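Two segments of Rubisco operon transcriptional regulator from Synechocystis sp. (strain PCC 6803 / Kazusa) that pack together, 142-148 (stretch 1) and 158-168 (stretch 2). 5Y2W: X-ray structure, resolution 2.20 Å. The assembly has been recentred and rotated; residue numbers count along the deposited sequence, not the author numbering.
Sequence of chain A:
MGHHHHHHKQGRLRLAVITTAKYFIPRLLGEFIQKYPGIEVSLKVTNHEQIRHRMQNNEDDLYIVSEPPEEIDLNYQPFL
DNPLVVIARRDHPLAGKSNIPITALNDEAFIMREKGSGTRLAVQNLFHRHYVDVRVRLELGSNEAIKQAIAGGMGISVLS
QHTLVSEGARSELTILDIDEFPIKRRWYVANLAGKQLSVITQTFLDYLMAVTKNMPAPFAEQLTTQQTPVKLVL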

# COMPACT_ATOMS: atom_id res chain seq x y z
N SER A 142 -2.63 5.71 -3.10
CA SER A 142 -2.61 4.63 -2.12
C SER A 142 -3.80 4.84 -1.24
O SER A 142 -4.08 5.98 -0.85
CB SER A 142 -1.35 4.75 -1.28
OG SER A 142 -1.51 4.22 0.02
N ASN A 143 -4.53 3.77 -0.94
CA ASN A 143 -5.59 3.85 0.08
C ASN A 143 -5.10 4.33 1.44
O ASN A 143 -5.83 5.02 2.16
CB ASN A 143 -6.32 2.52 0.22
CG ASN A 143 -6.94 2.06 -1.10
OD1 ASN A 143 -7.83 2.70 -1.68
ND2 ASN A 143 -6.44 0.94 -1.60
N GLU A 144 -3.89 3.95 1.82
CA GLU A 144 -3.43 4.28 3.17
C GLU A 144 -3.14 5.77 3.15
O GLU A 144 -3.47 6.45 4.06
CB GLU A 144 -2.15 3.54 3.56
CG GLU A 144 -2.00 2.18 2.90
CD GLU A 144 -3.02 1.25 3.46
OE1 GLU A 144 -3.08 1.30 4.72
OE2 GLU A 144 -3.77 0.54 2.69
N ALA A 145 -2.54 6.26 2.08
CA ALA A 145 -2.23 7.70 1.95
C ALA A 145 -3.49 8.52 2.10
O ALA A 145 -3.47 9.50 2.80
CB ALA A 145 -1.61 7.98 0.59
N ILE A 146 -4.59 8.06 1.46
CA ILE A 146 -5.82 8.72 1.54
C ILE A 146 -6.40 8.69 2.94
O ILE A 146 -6.89 9.71 3.43
CB ILE A 146 -6.86 8.18 0.54
CG1 ILE A 146 -6.42 8.48 -0.87
CG2 ILE A 146 -8.18 8.87 0.80
CD1 ILE A 146 -7.31 7.93 -1.95
N LYS A 147 -6.32 7.57 3.64
CA LYS A 147 -6.81 7.57 5.04
C LYS A 147 -6.02 8.56 5.94
O LYS A 147 -6.59 9.23 6.81
CB LYS A 147 -6.70 6.21 5.66
CG LYS A 147 -7.69 5.23 5.05
CD LYS A 147 -7.74 3.92 5.82
CE LYS A 147 -6.52 3.04 5.61
NZ LYS A 147 -6.58 1.98 6.64
N GLN A 148 -4.70 8.56 5.80
CA GLN A 148 -3.87 9.58 6.44
C GLN A 148 -4.32 11.00 6.08
O GLN A 148 -4.46 11.82 6.93
CB GLN A 148 -2.40 9.42 6.04
CG GLN A 148 -1.63 8.48 6.92
CD GLN A 148 -1.53 8.96 8.35
OE1 GLN A 148 -1.47 10.15 8.63
NE2 GLN A 148 -1.58 8.02 9.26
N VAL A 158 -13.74 8.25 -1.08
CA VAL A 158 -14.51 7.00 -1.15
C VAL A 158 -13.47 5.94 -1.32
O VAL A 158 -12.60 6.06 -2.20
CB VAL A 158 -15.46 6.99 -2.36
CG1 VAL A 158 -15.92 5.56 -2.66
CG2 VAL A 158 -16.65 7.96 -2.17
N LEU A 159 -13.49 4.95 -0.44
CA LEU A 159 -12.57 3.85 -0.49
C LEU A 159 -13.37 2.56 -0.20
O LEU A 159 -14.46 2.61 0.37
CB LEU A 159 -11.52 3.99 0.63
CG LEU A 159 -10.51 5.15 0.68
CD1 LEU A 159 -9.67 5.11 1.96
CD2 LEU A 159 -9.66 5.06 -0.54
N SER A 160 -12.78 1.42 -0.53
CA SER A 160 -13.28 0.13 -0.07
C SER A 160 -13.36 0.10 1.41
O SER A 160 -12.41 0.44 2.10
CB SER A 160 -12.36 -1.02 -0.49
OG SER A 160 -12.88 -2.22 0.02
N GLN A 161 -14.49 -0.36 1.90
CA GLN A 161 -14.67 -0.63 3.30
C GLN A 161 -13.66 -1.60 3.87
O GLN A 161 -13.40 -1.56 5.06
CB GLN A 161 -16.03 -1.24 3.52
CG GLN A 161 -16.55 -1.08 4.93
CD GLN A 161 -18.05 -1.02 4.97
OE1 GLN A 161 -18.70 -1.47 4.05
NE2 GLN A 161 -18.59 -0.48 6.02
N HIS A 162 -13.06 -2.46 3.02
CA HIS A 162 -12.01 -3.37 3.51
C HIS A 162 -10.79 -2.60 3.98
O HIS A 162 -9.99 -3.17 4.70
CB HIS A 162 -11.57 -4.35 2.42
CG HIS A 162 -12.68 -5.27 1.98
ND1 HIS A 162 -13.19 -6.25 2.79
CD2 HIS A 162 -13.39 -5.33 0.83
CE1 HIS A 162 -14.18 -6.87 2.18
NE2 HIS A 162 -14.33 -6.33 0.98
N THR A 163 -10.62 -1.34 3.57
CA THR A 163 -9.42 -0.58 4.00
C THR A 163 -9.54 -0.13 5.46
O THR A 163 -8.54 0.20 6.10
CB THR A 163 -9.16 0.68 3.15
OG1 THR A 163 -10.24 1.58 3.31
CG2 THR A 163 -8.96 0.35 1.65
N LEU A 164 -10.77 -0.08 5.96
CA LEU A 164 -11.06 0.30 7.36
C LEU A 164 -10.92 -0.82 8.41
O LEU A 164 -11.22 -0.61 9.56
CB LEU A 164 -12.47 0.86 7.45
CG LEU A 164 -12.79 2.08 6.57
CD1 LEU A 164 -14.30 2.34 6.61
CD2 LEU A 164 -11.95 3.30 6.98
N VAL A 165 -10.46 -2.00 8.00
CA VAL A 165 -10.31 -3.15 8.90
C VAL A 165 -9.13 -2.94 9.86
O VAL A 165 -9.14 -3.44 10.99
CB VAL A 165 -10.18 -4.45 8.05
CG1 VAL A 165 -9.90 -5.70 8.89
CG2 VAL A 165 -11.43 -4.59 7.19
N SER A 166 -8.15 -2.17 9.40
CA SER A 166 -7.01 -1.74 10.20
C SER A 166 -7.36 -0.69 11.25
O SER A 166 -6.67 -0.56 12.25
CB SER A 166 -5.98 -1.11 9.28
OG SER A 166 -5.47 -2.09 8.39
N GLU A 167 -8.42 0.07 11.02
CA GLU A 167 -8.82 1.14 11.95
C GLU A 167 -9.35 0.58 13.25
O GLU A 167 -10.36 -0.11 13.26
CB GLU A 167 -9.93 2.04 11.36
CG GLU A 167 -9.55 2.67 10.06
CD GLU A 167 -8.25 3.40 10.17
OE1 GLU A 167 -7.32 3.04 9.40
OE2 GLU A 167 -8.17 4.32 11.04
N GLY A 168 -8.70 0.92 14.34
CA GLY A 168 -9.26 0.59 15.63
C GLY A 168 -9.22 1.78 16.56
O GLY A 168 -8.88 2.89 16.15
O HOH W 1 -10.43 1.75 -2.33

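A single lysine carries every direct hydrogen bond between the two stretches. Lys147, buried on the helix 143-148, points its CA-to-CB bond toward stretch 2 and reaches across with chi2 and chi4 t and a bend at chi3 (m), until NZ lies 2.7 Å from Thr163 O and 3.0 Å from Glu167 OE1. The first bond satisfies a backbone carbonyl; the second is also a salt bridge, which pairs the buried ammonium with a carboxylate. CA-to-CB of Glu167 points sideways, but its side chain, m at chi1 and chi2, brings the carboxylate back to the lysine.

The methylenes of Lys147 do apolar work on the way: CG lies 3.7 Å from Leu159 CD1, and CD 4.4 Å from Leu164 CD2. Long, aliphatic and charged only at its tip, lysine suits a path that begins among leucines and ends at oxygens. Stretch 2 covers 100 Å² of Lys147, out of 351 Å² buried on both sides together.

Leu159, on the strand, turns toward the helix and meets three of its residues. Its branched end suits this place, with CD1 against Lys147 and CD2 against the other two: Leu159 CD2 lies 4.0 Å from Ile146 CD1, an apolar contact, and 3.2 Å from Asn143 OD1, a close approach of methyl to amide oxygen. That oxygen is not left unpaired: water 1 donates to Asn143 OD1 (2.8 Å) and accepts from Ser160 N (3.0 Å), bridging helix and strand. Asn143 CB also packs 3.7 Å from Thr163 CG2.

Bonds within each stretch accompany the contact. Ser142 caps the helix, its OG accepting from Ala145 N at 3.1 Å and, weakly, from Glu144 N at 3.0 Å. Threonine suits its place by carrying both groups: Thr163 OG1 donates to Ser160 O (2.7 Å), while its methyl CG2 lies near Asn143.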